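Local coordinates for hypothetical protein MerP (Cupriavidus metallidurans, PDB 1OSD) that probably binds mercury in the periplasm as part of bacterial mercury resistance, and is seen in its oxidized, disulfide-containing form, at residues Ile19-Ala24 and Val34-Glu39; Val5-Pro10 and Ala43-Asp48; Lys23-Val28 and Lys59-Ala64; Glu29-Val34 and Ala50-Gln55. One frame throughout, in Å; residues are numbered along the deposited sequence.

Interaction 1. Residues Ile19-Ala24 and Val34-Glu39; sequences ITVKKA and VDVTFE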
loop_
_atom_site.group_PDB
_atom_site.type_symbol
_atom_site.label_atom_id
_atom_site.label_comp_id
_atom_site.label_asym_id
_atom_site.label_seq_id
_atom_site.Cartn_x
_atom_site.Cartn_y
_atom_site.Cartn_z
ATOM N N ILE A 19 8.577 -2.308 -5.304
ATOM C CA ILE A 19 8.033 -1.653 -6.470
ATOM C C ILE A 19 6.745 -2.274 -6.979
ATOM O O ILE A 19 5.840 -1.557 -7.439
ATOM C CB ILE A 19 9.126 -1.494 -7.518
ATOM C CG1 ILE A 19 10.118 -0.384 -6.997
ATOM C CG2 ILE A 19 8.516 -1.224 -8.908
ATOM C CD1 ILE A 19 10.978 0.235 -7.997
ATOM N N THR A 20 6.627 -3.554 -6.777
ATOM C CA THR A 20 5.458 -4.282 -7.122
ATOM C C THR A 20 4.314 -3.687 -6.336
ATOM O O THR A 20 3.217 -3.488 -6.881
ATOM C CB THR A 20 5.601 -5.792 -6.899
ATOM O OG1 THR A 20 6.544 -6.382 -7.820
ATOM C CG2 THR A 20 4.219 -6.510 -7.203
ATOM N N VAL A 21 4.555 -3.416 -5.077
ATOM C CA VAL A 21 3.522 -2.983 -4.113
ATOM C C VAL A 21 3.162 -1.534 -4.387
ATOM O O VAL A 21 1.996 -1.199 -4.513
ATOM C CB VAL A 21 3.915 -3.229 -2.643
ATOM C CG1 VAL A 21 2.852 -2.405 -1.588
ATOM C CG2 VAL A 21 4.148 -4.797 -2.294
ATOM N N LYS A 22 4.189 -0.703 -4.596
ATOM C CA LYS A 22 4.075 0.649 -4.849
ATOM C C LYS A 22 3.190 0.790 -6.096
ATOM O O LYS A 22 2.208 1.527 -6.050
ATOM C CB LYS A 22 5.450 1.268 -5.079
ATOM C CG LYS A 22 5.429 2.834 -5.340
ATOM C CD LYS A 22 6.888 3.348 -5.325
ATOM C CE LYS A 22 7.182 4.758 -4.928
ATOM N NZ LYS A 22 6.088 5.790 -5.026
ATOM N N LYS A 23 3.546 0.151 -7.203
ATOM C CA LYS A 23 2.754 0.204 -8.429
ATOM C C LYS A 23 1.274 -0.145 -8.193
ATOM O O LYS A 23 0.365 0.642 -8.541
ATOM C CB LYS A 23 3.297 -0.743 -9.517
ATOM C CG LYS A 23 4.640 -0.278 -10.047
ATOM C CD LYS A 23 5.043 -0.819 -11.447
ATOM C CE LYS A 23 6.558 -0.384 -11.805
ATOM N NZ LYS A 23 7.269 -1.409 -12.648
ATOM N N ALA A 24 1.049 -1.328 -7.591
ATOM C CA ALA A 24 -0.324 -1.727 -7.262
ATOM C C ALA A 24 -1.114 -0.712 -6.486
ATOM O O ALA A 24 -2.260 -0.357 -6.887
ATOM C CB ALA A 24 -0.358 -3.141 -6.584
ATOM N N VAL A 34 2.622 7.077 -2.534
ATOM C CA VAL A 34 3.022 5.824 -1.947
ATOM C C VAL A 34 4.557 5.720 -1.801
ATOM O O VAL A 34 5.355 5.881 -2.780
ATOM C CB VAL A 34 2.526 4.669 -2.705
ATOM C CG1 VAL A 34 2.881 3.401 -1.966
ATOM C CG2 VAL A 34 1.004 4.695 -2.779
ATOM N N ASP A 35 4.997 5.502 -0.561
ATOM C CA ASP A 35 6.412 5.195 -0.356
ATOM C C ASP A 35 6.520 3.859 0.354
ATOM O O ASP A 35 5.846 3.623 1.387
ATOM C CB ASP A 35 7.024 6.272 0.504
ATOM C CG ASP A 35 7.174 7.583 -0.245
ATOM O OD1 ASP A 35 6.985 8.621 0.408
ATOM O OD2 ASP A 35 7.513 7.657 -1.454
ATOM N N VAL A 36 7.425 3.034 -0.136
ATOM C CA VAL A 36 7.594 1.675 0.371
ATOM C C VAL A 36 8.946 1.534 0.990
ATOM O O VAL A 36 9.915 2.066 0.453
ATOM C CB VAL A 36 7.462 0.652 -0.693
ATOM C CG1 VAL A 36 6.018 0.537 -1.142
ATOM C CG2 VAL A 36 8.419 1.045 -1.940
ATOM N N THR A 37 9.027 0.687 1.983
ATOM C CA THR A 37 10.292 0.376 2.694
ATOM C C THR A 37 10.501 -1.080 2.851
ATOM O O THR A 37 9.712 -1.819 3.499
ATOM C CB THR A 37 10.388 1.119 4.057
ATOM O OG1 THR A 37 10.296 2.530 3.786
ATOM C CG2 THR A 37 11.767 0.885 4.661
ATOM N N PHE A 38 11.543 -1.546 2.178
ATOM C CA PHE A 38 11.866 -3.001 2.159
ATOM C C PHE A 38 12.212 -3.501 3.590
ATOM O O PHE A 38 11.705 -4.534 4.045
ATOM C CB PHE A 38 13.002 -3.342 1.113
ATOM C CG PHE A 38 13.477 -4.849 1.101
ATOM C CD1 PHE A 38 14.538 -5.277 1.892
ATOM C CD2 PHE A 38 12.753 -5.826 0.370
ATOM C CE1 PHE A 38 14.952 -6.660 1.932
ATOM C CE2 PHE A 38 13.100 -7.170 0.394
ATOM C CZ PHE A 38 14.189 -7.607 1.195
ATOM N N GLU A 39 13.039 -2.749 4.299
ATOM C CA GLU A 39 13.535 -3.197 5.518
ATOM C C GLU A 39 12.391 -3.512 6.496
ATOM O O GLU A 39 12.443 -4.478 7.166
ATOM C CB GLU A 39 14.436 -2.139 6.107
ATOM C CG GLU A 39 15.034 -2.457 7.476
ATOM C CD GLU A 39 16.135 -1.444 7.847
ATOM O OE1 GLU A 39 16.894 -1.723 8.830
ATOM O OE2 GLU A 39 16.208 -0.317 7.202
#
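One edge of the helix layer of a ferredoxin-like heavy-metal-associated domain meets its sheet here: Val-21 and Lys-22 of helix 17-26 lie over Val-34 and Val-36 of the outer strand 31-37. The helix runs nearly antiparallel to the strand, the short axes lying 8.2 Å apart at an angle of 161°. Val-36 supplies CG1, which sits 4.0 Å from Lys-22 CB. The same methyl group also meets the neighbouring helical residue, with Val-21 CG1 4.3 Å from Val-36 CG1. Val-34 directs its CB at the helix, and its CG1 lies 4.3 Å from Lys-22 CG. That CG stands anti to the lysine's backbone N (chi1 -178°), beside the carbonyl carbon. The CB and CG of Lys-22 thus lie against Val-36 and Val-34, while its far end reaches the backbone of the strand. Lys-22 NZ donates a hydrogen bond to Val-34 O, but the modelled separation of 2.4 Å is too short to be trusted in detail. The bend of the lysine chain at its last torsion belongs to the same doubtful spot. Asp-35 OD2 lies 4.3 Å from Lys-22 NZ, beyond a salt bridge, and any attraction between them is as uncertain as the position of NZ. Asp-35 itself points its CB away from the helix and shares a backbone hydrogen bond with Val-44. Around the contact, Tyr-66 from a loop and Ala-43 of strand 42-48 touch Val-21, Pro-18 of the same helix covers Val-36, and Ile-25 and Ser-26 extend the helix's hold on Val-34.

Interaction 2. Residues Val5-Pro10 and Ala43-Asp48; sequences VTLSVP and AVVTFD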
loop_
_atom_site.group_PDB
_atom_site.type_symbol
_atom_site.label_atom_id
_atom_site.label_comp_id
_atom_site.label_asym_id
_atom_site.label_seq_id
_atom_site.Cartn_x
_atom_site.Cartn_y
_atom_site.Cartn_z
ATOM N N VAL A 5 -2.011 6.462 5.820
ATOM C CA VAL A 5 -2.020 5.159 6.463
ATOM C C VAL A 5 -0.733 4.414 6.138
ATOM O O VAL A 5 -0.205 4.497 5.032
ATOM C CB VAL A 5 -3.243 4.361 6.035
ATOM C CG1 VAL A 5 -3.191 3.975 4.556
ATOM C CG2 VAL A 5 -3.468 3.105 6.963
ATOM N N THR A 6 -0.221 3.697 7.141
ATOM C CA THR A 6 0.861 2.784 7.018
ATOM C C THR A 6 0.399 1.332 7.014
ATOM O O THR A 6 -0.259 0.839 7.937
ATOM C CB THR A 6 1.931 2.975 8.143
ATOM O OG1 THR A 6 2.455 4.289 8.088
ATOM C CG2 THR A 6 3.125 2.077 7.885
ATOM N N LEU A 7 0.939 0.607 6.038
ATOM C CA LEU A 7 0.538 -0.767 5.815
ATOM C C LEU A 7 1.708 -1.636 6.022
ATOM O O LEU A 7 2.832 -1.335 5.620
ATOM C CB LEU A 7 -0.046 -0.976 4.427
ATOM C CG LEU A 7 -1.252 -0.163 3.969
ATOM C CD1 LEU A 7 -1.700 -0.549 2.504
ATOM C CD2 LEU A 7 -2.435 -0.252 5.008
ATOM N N SER A 8 1.442 -2.739 6.701
ATOM C CA SER A 8 2.409 -3.811 6.881
ATOM C C SER A 8 2.261 -4.794 5.756
ATOM O O SER A 8 1.175 -5.323 5.564
ATOM C CB SER A 8 2.279 -4.465 8.259
ATOM O OG SER A 8 2.589 -3.463 9.193
ATOM N N VAL A 9 3.378 -5.147 5.109
ATOM C CA VAL A 9 3.293 -6.080 3.955
ATOM C C VAL A 9 4.239 -7.271 4.129
ATOM O O VAL A 9 5.352 -7.230 3.621
ATOM C CB VAL A 9 3.539 -5.361 2.699
ATOM C CG1 VAL A 9 3.168 -6.206 1.538
ATOM C CG2 VAL A 9 2.801 -4.010 2.713
ATOM N N PRO A 10 3.828 -8.273 4.906
ATOM C CA PRO A 10 4.781 -9.307 5.390
ATOM C C PRO A 10 5.448 -10.127 4.304
ATOM O O PRO A 10 6.561 -10.637 4.482
ATOM C CB PRO A 10 3.948 -10.161 6.358
ATOM C CG PRO A 10 2.482 -9.844 6.022
ATOM C CD PRO A 10 2.500 -8.376 5.563
ATOM N N ALA A 43 4.385 0.029 3.532
ATOM C CA ALA A 43 3.982 1.073 2.536
ATOM C C ALA A 43 3.157 2.129 3.243
ATOM O O ALA A 43 2.198 1.766 3.993
ATOM C CB ALA A 43 3.177 0.426 1.382
ATOM N N VAL A 44 3.514 3.433 3.039
ATOM C CA VAL A 44 2.856 4.599 3.619
ATOM C C VAL A 44 2.101 5.283 2.452
ATOM O O VAL A 44 2.725 5.719 1.448
ATOM C CB VAL A 44 3.904 5.708 4.260
ATOM C CG1 VAL A 44 3.156 7.001 4.789
ATOM C CG2 VAL A 44 5.029 5.098 5.249
ATOM N N VAL A 45 0.765 5.325 2.565
ATOM C CA VAL A 45 -0.120 5.717 1.467
ATOM C C VAL A 45 -0.894 6.895 1.901
ATOM O O VAL A 45 -1.532 6.883 2.951
ATOM C CB VAL A 45 -1.134 4.614 1.139
ATOM C CG1 VAL A 45 -1.980 4.991 -0.096
ATOM C CG2 VAL A 45 -0.481 3.269 1.025
ATOM N N THR A 46 -0.791 7.952 1.102
ATOM C CA THR A 46 -1.561 9.189 1.277
ATOM C C THR A 46 -2.673 9.190 0.182
ATOM O O THR A 46 -2.430 8.967 -1.010
ATOM C CB THR A 46 -0.702 10.404 1.084
ATOM O OG1 THR A 46 0.235 10.528 2.156
ATOM C CG2 THR A 46 -1.568 11.686 1.137
ATOM N N PHE A 47 -3.889 9.358 0.639
ATOM C CA PHE A 47 -5.011 9.144 -0.255
ATOM C C PHE A 47 -6.232 9.963 0.181
ATOM O O PHE A 47 -6.354 10.450 1.366
ATOM C CB PHE A 47 -5.371 7.632 -0.293
ATOM C CG PHE A 47 -6.018 7.128 0.990
ATOM C CD1 PHE A 47 -7.399 7.153 1.140
ATOM C CD2 PHE A 47 -5.232 6.592 2.067
ATOM C CE1 PHE A 47 -8.035 6.686 2.330
ATOM C CE2 PHE A 47 -5.867 6.189 3.301
ATOM C CZ PHE A 47 -7.292 6.222 3.403
ATOM N N ASP A 48 -7.183 10.048 -0.769
ATOM C CA ASP A 48 -8.431 10.719 -0.478
ATOM C C ASP A 48 -9.551 9.775 -0.123
ATOM O O ASP A 48 -9.938 8.983 -0.966
ATOM C CB ASP A 48 -8.723 11.598 -1.663
ATOM C CG ASP A 48 -9.913 12.481 -1.453
ATOM O OD1 ASP A 48 -10.192 13.326 -2.390
ATOM O OD2 ASP A 48 -10.724 12.358 -0.518
#
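Val-5 and Val-45 exchange a pair of backbone hydrogen bonds in the antiparallel core of the ferredoxin-like sheet, where strand 2-8 lies beside strand 42-48. Val-45 N donates to Val-5 O at 2.8 Å, the N-H pointing almost straight at the oxygen and nearly along the C=O axis. Val-5 N returns a bond of 2.9 Å to Val-45 O. Leu-7 and Ala-43 form the next hydrogen-bonded pair: Leu-7 N reaches Ala-43 O at 2.7 Å, less straight than the Val-45 bond (154°), and Ala-43 N donates to Leu-7 O. Thr-6 and Val-44 form the non-hydrogen-bonded pair between them, their CA atoms 4.3 Å apart. On this side of the sheet Thr-6 OG1 meets Val-44 CG2. Val-5, Leu-7, Ala-43 and Val-45 occupy the other side, where Leu-7 CD1 lies 4.3 Å from Val-45 CG2. That side faces the helices: Leu-57 of helix 54-63 touches Val-5, Val-45 and Phe-47. Strand 2-8 is paired beyond with Ser-69 and Lys-71, and Val-44 and Thr-46 bond through the backbone to Asp-35 and Ser-32 of strand 31-37, so both strands are interior members of the sheet. Val-5 CG1, held between its own N and carbonyl carbon (chi1 67°), comes to the edge of the Phe-47 ring near the ring plane, 3.7 Å from Phe-47 CE2.

Interaction 3. Residues Lys23-Val28 and Lys59-Ala64; sequences KAISKV and KATADA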
loop_
_atom_site.group_PDB
_atom_site.type_symbol
_atom_site.label_atom_id
_atom_site.label_comp_id
_atom_site.label_asym_id
_atom_site.label_seq_id
_atom_site.Cartn_x
_atom_site.Cartn_y
_atom_site.Cartn_z
ATOM N N LYS A 23 3.546 0.151 -7.203
ATOM C CA LYS A 23 2.754 0.204 -8.429
ATOM C C LYS A 23 1.274 -0.145 -8.193
ATOM O O LYS A 23 0.365 0.642 -8.541
ATOM C CB LYS A 23 3.297 -0.743 -9.517
ATOM C CG LYS A 23 4.640 -0.278 -10.047
ATOM C CD LYS A 23 5.043 -0.819 -11.447
ATOM C CE LYS A 23 6.558 -0.384 -11.805
ATOM N NZ LYS A 23 7.269 -1.409 -12.648
ATOM N N ALA A 24 1.049 -1.328 -7.591
ATOM C CA ALA A 24 -0.324 -1.727 -7.262
ATOM C C ALA A 24 -1.114 -0.712 -6.486
ATOM O O ALA A 24 -2.260 -0.357 -6.887
ATOM C CB ALA A 24 -0.358 -3.141 -6.584
ATOM N N ILE A 25 -0.515 -0.024 -5.524
ATOM C CA ILE A 25 -1.301 0.976 -4.785
ATOM C C ILE A 25 -1.546 2.243 -5.573
ATOM O O ILE A 25 -2.622 2.813 -5.585
ATOM C CB ILE A 25 -0.650 1.233 -3.399
ATOM C CG1 ILE A 25 -0.649 -0.099 -2.654
ATOM C CG2 ILE A 25 -1.486 2.218 -2.551
ATOM C CD1 ILE A 25 0.183 -0.097 -1.398
ATOM N N SER A 26 -0.500 2.656 -6.269
ATOM C CA SER A 26 -0.481 3.919 -6.950
ATOM C C SER A 26 -1.535 3.948 -8.063
ATOM O O SER A 26 -2.035 5.019 -8.401
ATOM C CB SER A 26 0.942 4.208 -7.493
ATOM O OG SER A 26 1.833 4.626 -6.434
ATOM N N LYS A 27 -1.840 2.774 -8.636
ATOM C CA LYS A 27 -2.929 2.623 -9.610
ATOM C C LYS A 27 -4.327 2.903 -9.037
ATOM O O LYS A 27 -5.252 3.171 -9.808
ATOM C CB LYS A 27 -2.936 1.214 -10.250
ATOM C CG LYS A 27 -1.890 1.007 -11.423
ATOM C CD LYS A 27 -2.357 -0.118 -12.478
ATOM C CE LYS A 27 -2.004 -1.614 -12.098
ATOM N NZ LYS A 27 -2.630 -2.239 -10.800
ATOM N N VAL A 28 -4.499 2.847 -7.720
ATOM C CA VAL A 28 -5.812 3.062 -7.087
ATOM C C VAL A 28 -6.201 4.499 -7.167
ATOM O O VAL A 28 -5.496 5.358 -6.670
ATOM C CB VAL A 28 -5.849 2.552 -5.660
ATOM C CG1 VAL A 28 -7.216 2.798 -5.008
ATOM C CG2 VAL A 28 -5.618 0.963 -5.681
ATOM N N LYS A 59 -6.900 -4.561 -0.546
ATOM C CA LYS A 59 -7.285 -5.438 -1.665
ATOM C C LYS A 59 -6.295 -5.244 -2.795
ATOM O O LYS A 59 -5.840 -6.180 -3.373
ATOM C CB LYS A 59 -8.716 -5.246 -2.130
ATOM C CG LYS A 59 -9.022 -5.688 -3.580
ATOM C CD LYS A 59 -9.818 -7.041 -3.805
ATOM C CE LYS A 59 -10.933 -6.883 -4.955
ATOM N NZ LYS A 59 -10.477 -6.300 -6.298
ATOM N N ALA A 60 -5.908 -4.034 -3.153
ATOM C CA ALA A 60 -5.000 -3.920 -4.272
ATOM C C ALA A 60 -3.683 -4.724 -4.061
ATOM O O ALA A 60 -3.048 -5.241 -5.030
ATOM C CB ALA A 60 -4.677 -2.424 -4.484
ATOM N N THR A 61 -3.154 -4.676 -2.819
ATOM C CA THR A 61 -1.855 -5.320 -2.507
ATOM C C THR A 61 -2.039 -6.826 -2.559
ATOM O O THR A 61 -1.202 -7.561 -3.169
ATOM C CB THR A 61 -1.241 -4.847 -1.156
ATOM O OG1 THR A 61 -2.010 -5.276 -0.014
ATOM C CG2 THR A 61 -1.223 -3.294 -1.074
ATOM N N ALA A 62 -3.178 -7.290 -2.028
ATOM C CA ALA A 62 -3.370 -8.779 -1.971
ATOM C C ALA A 62 -3.500 -9.308 -3.391
ATOM O O ALA A 62 -2.873 -10.313 -3.778
ATOM C CB ALA A 62 -4.618 -9.184 -1.147
ATOM N N ASP A 63 -4.193 -8.550 -4.227
ATOM C CA ASP A 63 -4.325 -8.873 -5.656
ATOM C C ASP A 63 -2.973 -9.063 -6.320
ATOM O O ASP A 63 -2.734 -10.026 -7.122
ATOM C CB ASP A 63 -5.162 -7.772 -6.364
ATOM C CG ASP A 63 -6.669 -7.947 -6.155
ATOM O OD1 ASP A 63 -7.049 -8.943 -5.537
ATOM O OD2 ASP A 63 -7.554 -7.141 -6.602
ATOM N N ALA A 64 -2.037 -8.170 -5.967
ATOM C CA ALA A 64 -0.747 -8.236 -6.530
ATOM C C ALA A 64 0.129 -9.301 -5.894
ATOM O O ALA A 64 1.281 -9.458 -6.323
ATOM C CB ALA A 64 -0.068 -6.868 -6.410
#
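The last turns of helix 17-26 and helix 54-63 come closest at Ala-24 and Ala-60, whose CA atoms are 6.0 Å apart. Alanines at this point let the backbones approach closely: Ala-24 CB rests 3.7 Å from Ala-60 O, a methyl group laid directly against a carbonyl of the other helix. The same methyl meets Ala-64 one turn further on, CB to CB at 3.7 Å. Val-28, where the chain has left its helix, turns CG2 to Ala-60 CB, again at 3.7 Å. On the side nearer the sheet, Ile-25, in the conformer given here, one of two, lays the end of its chain obliquely across Thr-61, with Ile-25 CD1 3.5 Å from Thr-61 CG2. Thr-61 is turned with OG1 between the backbone N and the carbonyl carbon (chi1 67°), which leaves CG2 for the isoleucine. Its hydroxyl meanwhile is hydrogen-bonded outside the interface, to Tyr-66 O, Ser-68 OG and Thr-58 O. Ile-25 also reaches Val-34, Ala-43 and Val-45, so it touches both the second helix and the strands. No hydrogen bond links the two segments, and the interface is held by van der Waals packing. Within the second segment, Lys-59 NZ and Asp-63 OD2 form a salt bridge of 3.1 Å one turn apart, using the syn lone pair of the carboxylate. Two helices packed side by side on one face of a four-stranded antiparallel sheet, in βαββαβ order, are characteristic of the ferredoxin-like fold of heavy-metal-associated domains.

Interaction 4. Residues Glu29-Val34 and Ala50-Gln55; sequences EGVSKV and AKTSVQ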
loop_
_atom_site.group_PDB
_atom_site.type_symbol
_atom_site.label_atom_id
_atom_site.label_comp_id
_atom_site.label_asym_id
_atom_site.label_seq_id
_atom_site.Cartn_x
_atom_site.Cartn_y
_atom_site.Cartn_z
ATOM N N GLU A 29 -7.295 4.725 -7.888
ATOM C CA GLU A 29 -7.868 6.052 -8.032
ATOM C C GLU A 29 -8.099 6.654 -6.620
ATOM O O GLU A 29 -8.780 6.054 -5.756
ATOM C CB GLU A 29 -9.184 6.130 -8.869
ATOM C CG GLU A 29 -9.593 7.601 -9.193
ATOM C CD GLU A 29 -8.558 8.383 -10.007
ATOM O OE1 GLU A 29 -7.775 7.818 -10.843
ATOM O OE2 GLU A 29 -8.541 9.591 -9.853
ATOM N N GLY A 30 -7.420 7.772 -6.419
ATOM C CA GLY A 30 -7.664 8.625 -5.270
ATOM C C GLY A 30 -6.453 8.600 -4.381
ATOM O O GLY A 30 -6.371 9.335 -3.421
ATOM N N VAL A 31 -5.478 7.753 -4.747
ATOM C CA VAL A 31 -4.197 7.798 -4.070
ATOM C C VAL A 31 -3.250 8.899 -4.643
ATOM O O VAL A 31 -3.091 9.069 -5.857
ATOM C CB VAL A 31 -3.515 6.480 -4.140
ATOM C CG1 VAL A 31 -2.075 6.605 -3.679
ATOM C CG2 VAL A 31 -4.295 5.470 -3.406
ATOM N N SER A 32 -2.593 9.595 -3.723
ATOM C CA SER A 32 -1.646 10.711 -3.971
ATOM C C SER A 32 -0.178 10.380 -3.922
ATOM O O SER A 32 0.634 11.051 -4.592
ATOM C CB SER A 32 -1.863 11.784 -2.909
ATOM O OG SER A 32 -3.105 12.223 -3.249
ATOM N N LYS A 33 0.171 9.475 -3.039
ATOM C CA LYS A 33 1.579 9.229 -2.729
ATOM C C LYS A 33 1.665 7.867 -2.057
ATOM O O LYS A 33 0.810 7.542 -1.195
ATOM C CB LYS A 33 2.123 10.308 -1.786
ATOM C CG LYS A 33 3.649 10.408 -1.722
ATOM C CD LYS A 33 4.099 11.400 -0.612
ATOM C CE LYS A 33 5.648 11.365 -0.301
ATOM N NZ LYS A 33 6.600 11.694 -1.440
ATOM N N VAL A 34 2.622 7.077 -2.534
ATOM C CA VAL A 34 3.022 5.824 -1.947
ATOM C C VAL A 34 4.557 5.720 -1.801
ATOM O O VAL A 34 5.355 5.881 -2.780
ATOM C CB VAL A 34 2.526 4.669 -2.705
ATOM C CG1 VAL A 34 2.881 3.401 -1.966
ATOM C CG2 VAL A 34 1.004 4.695 -2.779
ATOM N N ALA A 50 -12.629 10.102 0.444
ATOM C CA ALA A 50 -13.799 10.250 -0.336
ATOM C C ALA A 50 -13.749 9.469 -1.612
ATOM O O ALA A 50 -14.817 9.339 -2.242
ATOM C CB ALA A 50 -13.981 11.725 -0.749
ATOM N N LYS A 51 -12.557 9.073 -2.045
ATOM C CA LYS A 51 -12.340 8.379 -3.338
ATOM C C LYS A 51 -12.002 6.926 -3.183
ATOM O O LYS A 51 -12.273 6.096 -4.117
ATOM C CB LYS A 51 -11.198 9.089 -4.121
ATOM C CG LYS A 51 -11.637 10.482 -4.629
ATOM C CD LYS A 51 -10.561 11.406 -4.836
ATOM C CE LYS A 51 -10.964 12.826 -5.457
ATOM N NZ LYS A 51 -10.212 13.127 -6.742
ATOM N N THR A 52 -11.363 6.593 -2.057
ATOM C CA THR A 52 -10.977 5.232 -1.792
ATOM C C THR A 52 -10.843 4.974 -0.304
ATOM O O THR A 52 -11.139 5.861 0.515
ATOM C CB THR A 52 -9.678 4.860 -2.644
ATOM O OG1 THR A 52 -9.461 3.447 -2.619
ATOM C CG2 THR A 52 -8.359 5.488 -2.102
ATOM N N SER A 53 -10.424 3.765 0.073
ATOM C CA SER A 53 -10.350 3.417 1.503
ATOM C C SER A 53 -9.290 2.402 1.789
ATOM O O SER A 53 -8.706 1.830 0.866
ATOM C CB SER A 53 -11.730 2.880 1.960
ATOM O OG SER A 53 -11.978 1.698 1.288
ATOM N N VAL A 54 -9.020 2.156 3.063
ATOM C CA VAL A 54 -7.955 1.264 3.464
ATOM C C VAL A 54 -8.214 -0.138 2.954
ATOM O O VAL A 54 -7.246 -0.832 2.546
ATOM C CB VAL A 54 -7.754 1.273 5.047
ATOM C CG1 VAL A 54 -6.918 0.114 5.526
ATOM C CG2 VAL A 54 -7.235 2.676 5.554
ATOM N N GLN A 55 -9.484 -0.564 2.958
ATOM C CA GLN A 55 -9.836 -1.860 2.439
ATOM C C GLN A 55 -9.566 -2.002 0.951
ATOM O O GLN A 55 -9.123 -3.029 0.511
ATOM C CB GLN A 55 -11.258 -2.265 2.864
ATOM C CG GLN A 55 -12.246 -2.675 1.765
ATOM C CD GLN A 55 -12.002 -4.063 1.176
ATOM O OE1 GLN A 55 -11.447 -4.967 1.867
ATOM N NE2 GLN A 55 -12.373 -4.242 -0.105
HETATM O O HOH W 1 -7.893 11.478 -7.668
#
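Gly-30 adopts a positive phi (113°), a backbone shape typical of glycine, and presents its bare CA to Lys-51. Lys-51 CG stands anti to its own carbonyl carbon (chi1 -70°), and the aliphatic chain runs past the glycine, with Lys-51 CB 3.7 Å from Gly-30 CA. Thr-52 places OG1 anti to its backbone N (chi1 -167°), and its CG2 therefore lies between N and the carbonyl carbon. Thr-52 CB lies 3.5 Å from Glu-29 O, and the CG2 methyl is nearly as near the same oxygen. That methyl also touches Val-31, CG2 to CG2 at 4.3 Å. At the exposed surface a water molecule joins the two charged side chains, donating to Glu-29 OE2 and accepting from Lys-51 NZ, 3.0 Å from the latter. Glu-29 OE2 and Lys-51 NZ themselves are 5.0 Å apart. Lys-51 has two deposited conformers, and the bridge is described for the one given. No direct hydrogen bond crosses between the segments. Inward, Phe-47 packs on both Val-31 and Thr-52, and Val-28 packs on Thr-52. Just beyond the turn, Ser-32 and Lys-33 both face Thr-46 in a classic beta bulge on the outer strand. The contact thus joins two connections at one end of the ferredoxin-like βαββαβ domain: the turn from helix 17-26 into strand 31-37, and the loop from strand 42-48 into helix 54-63, where Ser-53 takes the N-cap position.

The four contacts lie within one compact ferredoxin-like domain. Interaction 2 pairs the two central strands, and interactions 1 and 3, about 9 and 11 Å from it between centres, set helix 17-26 against the sheet and against helix 54-63. Interactions 1 and 3 share Lys-23, Ala-24 and helix 17-26, and interaction 3 touches both others through Ile-25. Interactions 1 and 4 share Val-34 and strand 31-37 but lie about 15 Å apart, on opposite sides of the chain's centre. Along the sequence interaction 1 is nested within interaction 2, and interaction 4 within interaction 3, while interactions 2 and 3 cross. This interleaving reflects the βαββαβ chain order, with the Cys-14–Cys-17 disulfide just ahead of interaction 1.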